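Local structure of aldehyde dehydrogenase (Anabaena variabilis, 4H7N) at residues Glu311-Ile316 against Glu364-Ile369; Asn318-Asp323 against Ser357-Thr362; Ala329-Gly334 against Arg347-Thr352. The protein probably oxidises aldehydes to the corresponding carboxylic acids, with NAD+ as the electron acceptor. All blocks are in the same frame, centred on the assembly; numbering follows the deposited sequence.

Contact 1 of 3, residues Glu311-Ile316 against Glu364-Ile369; sequences EKQAGI and ETFGPI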
loop_
_atom_site.group_PDB
_atom_site.type_symbol
_atom_site.label_atom_id
_atom_site.label_comp_id
_atom_site.label_asym_id
_atom_site.label_seq_id
_atom_site.Cartn_x
_atom_site.Cartn_y
_atom_site.Cartn_z
ATOM N N GLU A 311 31.423 -2.841 -10.802
ATOM C CA GLU A 311 32.080 -2.203 -11.961
ATOM C C GLU A 311 31.190 -1.251 -12.734
ATOM O O GLU A 311 31.664 -0.217 -13.219
ATOM C CB GLU A 311 32.573 -3.211 -13.007
ATOM C CG GLU A 311 33.884 -3.820 -12.680
ATOM C CD GLU A 311 34.659 -4.225 -13.928
ATOM O OE1 GLU A 311 34.192 -5.111 -14.620
ATOM O OE2 GLU A 311 35.718 -3.629 -14.191
ATOM N N LYS A 312 29.930 -1.620 -12.922
ATOM C CA LYS A 312 29.028 -0.758 -13.682
ATOM C C LYS A 312 28.876 0.594 -12.947
ATOM O O LYS A 312 28.844 1.656 -13.558
ATOM C CB LYS A 312 27.725 -1.497 -13.894
ATOM C CG LYS A 312 26.568 -0.694 -14.422
ATOM C CD LYS A 312 25.272 -1.347 -13.934
ATOM C CE LYS A 312 24.083 -0.393 -13.817
ATOM N NZ LYS A 312 23.291 -0.499 -15.070
ATOM N N GLN A 313 28.874 0.585 -11.622
ATOM C CA GLN A 313 28.764 1.849 -10.913
ATOM C C GLN A 313 30.026 2.713 -11.079
ATOM O O GLN A 313 29.951 3.942 -11.190
ATOM C CB GLN A 313 28.464 1.648 -9.440
ATOM C CG GLN A 313 27.893 2.907 -8.851
ATOM C CD GLN A 313 26.475 3.116 -9.373
ATOM O OE1 GLN A 313 25.734 2.146 -9.525
ATOM N NE2 GLN A 313 26.114 4.360 -9.703
ATOM N N ALA A 314 31.183 2.077 -11.134
ATOM C CA ALA A 314 32.408 2.787 -11.451
ATOM C C ALA A 314 32.302 3.508 -12.790
ATOM O O ALA A 314 32.730 4.657 -12.893
ATOM C CB ALA A 314 33.592 1.843 -11.441
ATOM N N GLY A 315 31.721 2.833 -13.796
ATOM C CA GLY A 315 31.498 3.445 -15.086
ATOM C C GLY A 315 30.568 4.644 -14.992
ATOM O O GLY A 315 30.819 5.654 -15.611
ATOM N N ILE A 316 29.481 4.529 -14.226
ATOM C CA ILE A 316 28.546 5.633 -14.078
ATOM C C ILE A 316 29.191 6.845 -13.400
ATOM O O ILE A 316 29.017 7.995 -13.843
ATOM C CB ILE A 316 27.325 5.194 -13.246
ATOM C CG1 ILE A 316 26.438 4.233 -14.086
ATOM C CG2 ILE A 316 26.553 6.409 -12.773
ATOM C CD1 ILE A 316 25.343 3.515 -13.284
ATOM N N GLU A 364 21.117 9.743 -10.291
ATOM C CA GLU A 364 21.737 9.144 -9.129
ATOM C C GLU A 364 23.193 8.816 -9.477
ATOM O O GLU A 364 23.466 8.180 -10.493
ATOM C CB GLU A 364 20.969 7.881 -8.655
ATOM C CG GLU A 364 21.468 7.293 -7.316
ATOM C CD GLU A 364 20.461 6.318 -6.627
ATOM O OE1 GLU A 364 19.931 5.448 -7.374
ATOM O OE2 GLU A 364 20.203 6.427 -5.362
ATOM N N THR A 365 24.105 9.251 -8.630
ATOM C CA THR A 365 25.545 9.012 -8.837
ATOM C C THR A 365 26.037 7.778 -8.051
ATOM O O THR A 365 26.787 6.949 -8.576
ATOM C CB THR A 365 26.296 10.299 -8.444
ATOM O OG1 THR A 365 25.816 11.386 -9.254
ATOM C CG2 THR A 365 27.796 10.182 -8.672
ATOM N N PHE A 366 25.592 7.643 -6.789
ATOM C CA PHE A 366 26.010 6.520 -5.955
ATOM C C PHE A 366 27.544 6.498 -5.836
ATOM O O PHE A 366 28.161 5.429 -5.872
ATOM C CB PHE A 366 25.493 5.206 -6.569
ATOM C CG PHE A 366 24.654 4.386 -5.652
ATOM C CD1 PHE A 366 23.453 4.884 -5.162
ATOM C CD2 PHE A 366 25.067 3.112 -5.248
ATOM C CE1 PHE A 366 22.640 4.136 -4.311
ATOM C CE2 PHE A 366 24.252 2.358 -4.387
ATOM C CZ PHE A 366 23.046 2.861 -3.939
ATOM N N GLY A 367 28.145 7.683 -5.704
ATOM C CA GLY A 367 29.593 7.836 -5.542
ATOM C C GLY A 367 29.928 8.935 -4.548
ATOM O O GLY A 367 29.028 9.598 -4.011
ATOM N N PRO A 368 31.236 9.167 -4.291
ATOM C CA PRO A 368 31.596 10.074 -3.198
ATOM C C PRO A 368 31.790 11.505 -3.717
ATOM O O PRO A 368 32.830 12.138 -3.486
ATOM C CB PRO A 368 32.907 9.478 -2.699
ATOM C CG PRO A 368 33.567 8.979 -3.950
ATOM C CD PRO A 368 32.423 8.507 -4.849
ATOM N N ILE A 369 30.782 12.007 -4.398
ATOM C CA ILE A 369 30.891 13.277 -5.120
ATOM C C ILE A 369 30.080 14.361 -4.428
ATOM O O ILE A 369 28.954 14.126 -4.033
ATOM C CB ILE A 369 30.352 13.157 -6.542
ATOM C CG1 ILE A 369 30.936 11.933 -7.226
ATOM C CG2 ILE A 369 30.708 14.398 -7.346
ATOM C CD1 ILE A 369 32.451 11.827 -7.166
HETATM O O HOH W 1 23.635 5.452 -10.347
#

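Contact 2 of 3, residues Asn318-Asp323 against Ser357-Thr362; sequences NDHILD and SMKVMT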
loop_
_atom_site.group_PDB
_atom_site.type_symbol
_atom_site.label_atom_id
_atom_site.label_comp_id
_atom_site.label_asym_id
_atom_site.label_seq_id
_atom_site.Cartn_x
_atom_site.Cartn_y
_atom_site.Cartn_z
ATOM N N ASN A 318 32.350 7.605 -13.213
ATOM C CA ASN A 318 33.319 8.162 -14.158
ATOM C C ASN A 318 32.634 9.057 -15.215
ATOM O O ASN A 318 33.056 10.180 -15.490
ATOM C CB ASN A 318 34.118 7.037 -14.804
ATOM C CG ASN A 318 35.204 7.564 -15.718
ATOM O OD1 ASN A 318 36.139 8.239 -15.278
ATOM N ND2 ASN A 318 35.033 7.334 -16.992
ATOM N N ASP A 319 31.503 8.586 -15.701
ATOM C CA ASP A 319 30.731 9.324 -16.682
ATOM C C ASP A 319 30.175 10.640 -16.121
ATOM O O ASP A 319 30.203 11.656 -16.801
ATOM C CB ASP A 319 29.632 8.418 -17.192
ATOM C CG ASP A 319 28.716 9.107 -18.140
ATOM O OD1 ASP A 319 29.228 9.486 -19.197
ATOM O OD2 ASP A 319 27.502 9.266 -17.839
ATOM N N HIS A 320 29.750 10.640 -14.858
ATOM C CA HIS A 320 29.225 11.854 -14.216
ATOM C C HIS A 320 30.307 12.898 -14.055
ATOM O O HIS A 320 30.067 14.092 -14.256
ATOM C CB HIS A 320 28.543 11.523 -12.857
ATOM C CG HIS A 320 27.201 10.880 -13.017
ATOM N ND1 HIS A 320 26.219 10.922 -12.046
ATOM C CD2 HIS A 320 26.662 10.224 -14.076
ATOM C CE1 HIS A 320 25.138 10.315 -12.505
ATOM N NE2 HIS A 320 25.384 9.877 -13.727
ATOM N N ILE A 321 31.505 12.449 -13.678
ATOM C CA ILE A 321 32.641 13.355 -13.508
ATOM C C ILE A 321 33.036 13.950 -14.868
ATOM O O ILE A 321 33.166 15.168 -15.017
ATOM C CB ILE A 321 33.868 12.639 -12.863
ATOM C CG1 ILE A 321 33.567 12.189 -11.466
ATOM C CG2 ILE A 321 35.079 13.561 -12.790
ATOM C CD1 ILE A 321 34.612 11.266 -10.903
ATOM N N LEU A 322 33.182 13.104 -15.874
ATOM C CA LEU A 322 33.475 13.618 -17.233
ATOM C C LEU A 322 32.411 14.543 -17.814
ATOM O O LEU A 322 32.733 15.612 -18.365
ATOM C CB LEU A 322 33.714 12.468 -18.204
ATOM C CG LEU A 322 34.965 11.631 -17.925
ATOM C CD1 LEU A 322 34.971 10.411 -18.843
ATOM C CD2 LEU A 322 36.269 12.400 -18.089
ATOM N N ASP A 323 31.142 14.159 -17.697
ATOM C CA ASP A 323 30.039 15.036 -18.180
ATOM C C ASP A 323 30.130 16.404 -17.472
ATOM O O ASP A 323 29.988 17.461 -18.100
ATOM C CB ASP A 323 28.681 14.364 -17.913
ATOM C CG ASP A 323 27.506 15.310 -18.094
ATOM O OD1 ASP A 323 27.101 15.562 -19.254
ATOM O OD2 ASP A 323 26.954 15.800 -17.084
ATOM N N SER A 357 22.267 21.316 -15.520
ATOM C CA SER A 357 22.440 20.706 -16.856
ATOM C C SER A 357 23.299 19.436 -16.774
ATOM O O SER A 357 23.357 18.670 -17.723
ATOM C CB SER A 357 23.095 21.668 -17.849
ATOM O OG SER A 357 24.477 21.825 -17.560
HETATM N N MSE A 358 23.960 19.201 -15.640
HETATM C CA MSE A 358 24.906 18.082 -15.524
HETATM C C MSE A 358 24.276 16.848 -14.881
HETATM O O MSE A 358 23.447 16.940 -13.939
HETATM C CB MSE A 358 26.129 18.504 -14.663
HETATM C CG MSE A 358 26.836 19.747 -15.127
HETATM SE SE MSE A 358 28.044 20.401 -13.697
HETATM C CE MSE A 358 28.835 21.815 -14.790
ATOM N N LYS A 359 24.712 15.669 -15.323
ATOM C CA LYS A 359 24.230 14.415 -14.769
ATOM C C LYS A 359 24.468 14.293 -13.303
ATOM O O LYS A 359 23.646 13.738 -12.572
ATOM C CB LYS A 359 24.958 13.253 -15.410
ATOM C CG LYS A 359 24.597 13.031 -16.866
ATOM C CD LYS A 359 25.533 11.961 -17.401
ATOM C CE LYS A 359 25.555 11.902 -18.908
ATOM N NZ LYS A 359 24.602 10.860 -19.345
ATOM N N VAL A 360 25.622 14.776 -12.863
ATOM C CA VAL A 360 25.987 14.645 -11.454
ATOM C C VAL A 360 25.006 15.377 -10.511
ATOM O O VAL A 360 24.973 15.116 -9.320
ATOM C CB VAL A 360 27.456 15.107 -11.248
ATOM C CG1 VAL A 360 27.549 16.621 -11.180
ATOM C CG2 VAL A 360 28.053 14.460 -10.015
HETATM N N MSE A 361 24.245 16.324 -11.044
HETATM C CA MSE A 361 23.221 17.035 -10.283
HETATM C C MSE A 361 21.803 16.544 -10.502
HETATM O O MSE A 361 20.866 17.032 -9.850
HETATM C CB MSE A 361 23.423 18.535 -10.550
HETATM C CG MSE A 361 24.678 18.892 -9.744
HETATM SE SE MSE A 361 24.652 20.763 -9.237
HETATM C CE MSE A 361 23.824 20.410 -7.488
ATOM N N THR A 362 21.610 15.581 -11.396
ATOM C CA THR A 362 20.270 15.145 -11.703
ATOM C C THR A 362 20.092 13.623 -11.600
ATOM O O THR A 362 19.138 13.201 -10.994
ATOM C CB THR A 362 19.834 15.595 -13.089
ATOM O OG1 THR A 362 20.716 15.039 -14.052
ATOM C CG2 THR A 362 19.833 17.111 -13.181
HETATM O O HOH W 2 27.756 15.510 -14.564
#

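Contact 3 of 3, residues Ala329-Gly334 against Arg347-Thr352; sequences AVIHCG and RPTVMT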
loop_
_atom_site.group_PDB
_atom_site.type_symbol
_atom_site.label_atom_id
_atom_site.label_comp_id
_atom_site.label_asym_id
_atom_site.label_seq_id
_atom_site.Cartn_x
_atom_site.Cartn_y
_atom_site.Cartn_z
ATOM N N ALA A 329 32.539 22.125 -14.923
ATOM C CA ALA A 329 32.776 21.936 -13.467
ATOM C C ALA A 329 34.269 22.096 -13.143
ATOM O O ALA A 329 35.114 21.862 -13.997
ATOM C CB ALA A 329 32.271 20.584 -13.006
ATOM N N VAL A 330 34.558 22.559 -11.924
ATOM C CA VAL A 330 35.912 22.688 -11.386
ATOM C C VAL A 330 36.086 21.637 -10.298
ATOM O O VAL A 330 35.302 21.600 -9.375
ATOM C CB VAL A 330 36.108 24.089 -10.750
ATOM C CG1 VAL A 330 37.447 24.193 -10.024
ATOM C CG2 VAL A 330 36.004 25.184 -11.829
ATOM N N ILE A 331 37.092 20.783 -10.415
ATOM C CA ILE A 331 37.363 19.738 -9.440
ATOM C C ILE A 331 38.391 20.280 -8.477
ATOM O O ILE A 331 39.485 20.620 -8.900
ATOM C CB ILE A 331 38.009 18.494 -10.097
ATOM C CG1 ILE A 331 37.166 17.980 -11.285
ATOM C CG2 ILE A 331 38.323 17.414 -9.065
ATOM C CD1 ILE A 331 35.995 17.158 -10.948
ATOM N N HIS A 332 38.062 20.344 -7.194
ATOM C CA HIS A 332 39.021 20.823 -6.209
ATOM C C HIS A 332 39.852 19.720 -5.575
ATOM O O HIS A 332 40.952 19.976 -5.117
ATOM C CB HIS A 332 38.308 21.623 -5.142
ATOM C CG HIS A 332 37.594 22.811 -5.687
ATOM N ND1 HIS A 332 38.171 24.057 -5.748
ATOM C CD2 HIS A 332 36.375 22.938 -6.251
ATOM C CE1 HIS A 332 37.330 24.914 -6.297
ATOM N NE2 HIS A 332 36.236 24.256 -6.620
ATOM N N CYS A 333 39.330 18.506 -5.534
ATOM C CA CYS A 333 40.028 17.383 -4.927
ATOM C C CYS A 333 39.374 16.124 -5.460
ATOM O O CYS A 333 38.202 16.123 -5.898
ATOM C CB CYS A 333 39.988 17.429 -3.377
ATOM S SG CYS A 333 38.348 17.273 -2.566
ATOM N N GLY A 334 40.136 15.054 -5.441
ATOM C CA GLY A 334 39.704 13.788 -6.005
ATOM C C GLY A 334 39.382 13.873 -7.486
ATOM O O GLY A 334 40.195 14.302 -8.244
ATOM N N ARG A 347 38.183 8.873 -4.847
ATOM C CA ARG A 347 38.308 9.622 -3.614
ATOM C C ARG A 347 37.180 10.634 -3.480
ATOM O O ARG A 347 36.571 11.040 -4.469
ATOM C CB ARG A 347 39.641 10.370 -3.541
ATOM C CG ARG A 347 40.852 9.485 -3.399
ATOM C CD ARG A 347 42.130 10.314 -3.395
ATOM N NE ARG A 347 43.181 9.526 -2.761
ATOM C CZ ARG A 347 43.968 8.655 -3.381
ATOM N NH1 ARG A 347 43.878 8.457 -4.699
ATOM N NH2 ARG A 347 44.864 7.981 -2.671
ATOM N N PRO A 348 36.912 11.052 -2.246
ATOM C CA PRO A 348 36.004 12.176 -1.991
ATOM C C PRO A 348 36.309 13.350 -2.917
ATOM O O PRO A 348 37.448 13.758 -3.054
ATOM C CB PRO A 348 36.305 12.529 -0.532
ATOM C CG PRO A 348 36.700 11.223 0.076
ATOM C CD PRO A 348 37.530 10.560 -0.995
ATOM N N THR A 349 35.294 13.812 -3.617
ATOM C CA THR A 349 35.453 14.755 -4.697
ATOM C C THR A 349 34.564 15.952 -4.468
ATOM O O THR A 349 33.345 15.793 -4.394
ATOM C CB THR A 349 35.075 14.069 -6.002
ATOM O OG1 THR A 349 35.943 12.948 -6.208
ATOM C CG2 THR A 349 35.151 14.982 -7.174
ATOM N N VAL A 350 35.168 17.143 -4.317
ATOM C CA VAL A 350 34.414 18.413 -4.234
ATOM C C VAL A 350 34.516 19.124 -5.577
ATOM O O VAL A 350 35.627 19.344 -6.069
ATOM C CB VAL A 350 34.950 19.334 -3.127
ATOM C CG1 VAL A 350 34.177 20.649 -3.074
ATOM C CG2 VAL A 350 34.900 18.620 -1.787
HETATM N N MSE A 351 33.368 19.507 -6.135
HETATM C CA MSE A 351 33.315 20.261 -7.373
HETATM C C MSE A 351 32.457 21.488 -7.238
HETATM O O MSE A 351 31.426 21.482 -6.559
HETATM C CB MSE A 351 32.657 19.479 -8.486
HETATM C CG MSE A 351 32.910 17.998 -8.519
HETATM SE SE MSE A 351 31.997 17.199 -10.121
HETATM C CE MSE A 351 30.510 18.337 -10.332
ATOM N N THR A 352 32.836 22.537 -7.945
ATOM C CA THR A 352 32.055 23.783 -7.993
ATOM C C THR A 352 31.893 24.191 -9.476
ATOM O O THR A 352 32.329 23.472 -10.391
ATOM C CB THR A 352 32.693 24.932 -7.154
ATOM O OG1 THR A 352 33.945 25.320 -7.717
ATOM C CG2 THR A 352 32.913 24.532 -5.656
#

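Contact 1 of 3, residues Glu311-Ile316 against Glu364-Ile369
Gln313 reaches from the start of helix 311-326 to the backbone of Thr365 and the side chain of Phe366. The loop it meets carries the Glu-x-Phe-Gly-Pro sequence of aldehyde dehydrogenases. In relatives this motif lies beside the nicotinamide end of the cofactor pocket.

The polar part centres on one atom. Gln313 NE2 donates to Thr365 O at 2.9 Å. The bond is bent, with an N-H...O angle of 138°, and the donor sits above the carbonyl plane, 50° out of it. Gln313 NE2 also donates to a water at 2.8 Å. That water donates in turn to Glu364 O, 2.7 Å away. The amide therefore grips two successive carbonyls, one directly and one through water. The bend at chi2 (72°) directs CD towards the loop.

The packing part is small. Phe366 CB lies 3.3 Å from Gln313 NE2 and 3.6 Å from Gln313 CD. The two side chains cross at about a right angle, and the phenyl group leads away from the helix to touch Asn137. Ile316 adds a light contact, its CG2 4.2 Å from Thr365 O. A serine in place of Gln313 would probably leave Thr365 O and the bridging water without their donor, and open a gap beside Phe366 CB.

Other residues hold the loop as well. Glu270 takes the backbone N-H groups of Thr365 and Phe366 with its two carboxylate oxygens, and Glu364 OE2 accepts from Gly235 N. The side chain of Glu364 is about 9 Å from that of Glu232, the predicted active-site residue. The chemistry implies a helix joined to a loop near the predicted active site mainly through backbone carbonyls, so the polar link probably depends more on the loop's backbone than on its side chains.

Contact 2 of 3, residues Asn318-Asp323 against Ser357-Thr362
Lys359 lies across His320 and Asp323, where helix 311-326 packs on the loop between strands 349-352 and 369-375. As judged from relatives, this is the catalytic domain of the aldehyde dehydrogenase fold, and both strands belong to its seven-stranded sheet.

The lysine chain crosses the histidine at about a right angle. Lys359 CB sits over one face of the His320 ring in a CH-pi contact, 3.8 Å from the ring centroid and 16° off the normal. It is shifted towards the rim. A hydrogen bond between His320 ND1 and Thr365 OG1 helps to fix the ring's rotation. Beside it, His320 CB rests on Val360 CB at 4.1 Å.

Asp319 approaches the same lysine further out. Asp319 OD2 lies in the ring plane of His320, at the edge, and 3.4 Å from Lys359 CD. The salt bridge from Asp319 OD2 to Lys359 NZ is long, at 3.6 Å.

Asp323 also crosses the lysine at about a right angle, but it serves the backbone. Asp323 OD2 accepts from Lys359 N at 2.9 Å. The bond is nearly straight (165°) and arrives on the syn side, tilted 33° out of the carboxylate plane. OD1 has its own partner, a salt bridge to Lys327 NZ. A water donates to both Asp323 OD2 and His320 O, and accepts from Val360 N at 2.8 Å.

Contact 3 of 3, residues Ala329-Gly334 against Arg347-Thr352
Ile331 and Met351 lie side by side on one face of an antiparallel strand pair, pointing the same way. Ile331 CD1 packs on Met351 CG at 4.0 Å. Met351, a selenomethionine in this crystal, bends at chi3 (-31°), which brings its methyl CE to within 3.9 Å of Ala329 CB. Helix 311-326 covers this face, with Ile321 and Val325 on Ile331 and Ala324 on both Ala329 and Met351.

The other face carries Val330, Cys333, Val350 and Thr352. The His332 ring fills the hollow between Val330 and Thr352. Val330 CG1 sits 3.5 Å above the plane of the His332 ring, offset towards its rim, while Val350 O lies in plane at the ring edge. His332 NE2 and Thr352 OG1 share a straight hydrogen bond of 2.8 Å (175°). Thr352 OG1 stands between its own backbone N and carbonyl carbon (chi1 66°), on the side where the imidazole arrives. Further along, Cys333 SG fits against Val350 CG2 at 3.8 Å. Tyr283 and Ile287 of helix 279-292 close over the His332 end of this face.

At the other end of the pair, Gly334 passes close to the second segment. A CB there would clash with Pro348 O and Thr349 OG1, and the positive phi also favours glycine.

Three backbone bonds join the strands. Val330 N donates to Thr352 O at 2.9 Å and Thr352 N to Val330 O at 3.0 Å. His332 N donates to Val350 O at 2.9 Å. Strand 330-333 is the outermost strand at its end of the sheet within the chain. Its two faces are held by chemically different means, one by apolar packing and one by an imidazole-hydroxyl bond, so this end strand probably does not rest on backbone bonds alone.

Along the chain, helix 311-326 comes first and supplies one side of contact 1 and then of contact 2. Strand 330-333 follows and starts contact 3. The chain then returns, and the contacts close in reverse order. Contact 3 closes first, at strand 349-352, over 12 intervening residues. Contact 2 closes at 357-362 and contact 1 at 364-369. The three are concentric and none cross. They also touch: Val360 of contact 2 meets Met351 of contact 3, and Pro368 O of contact 1 probably bonds to Thr349 N of contact 3. Together they tie the helix, the sheet edge and the loop before strand 369-375.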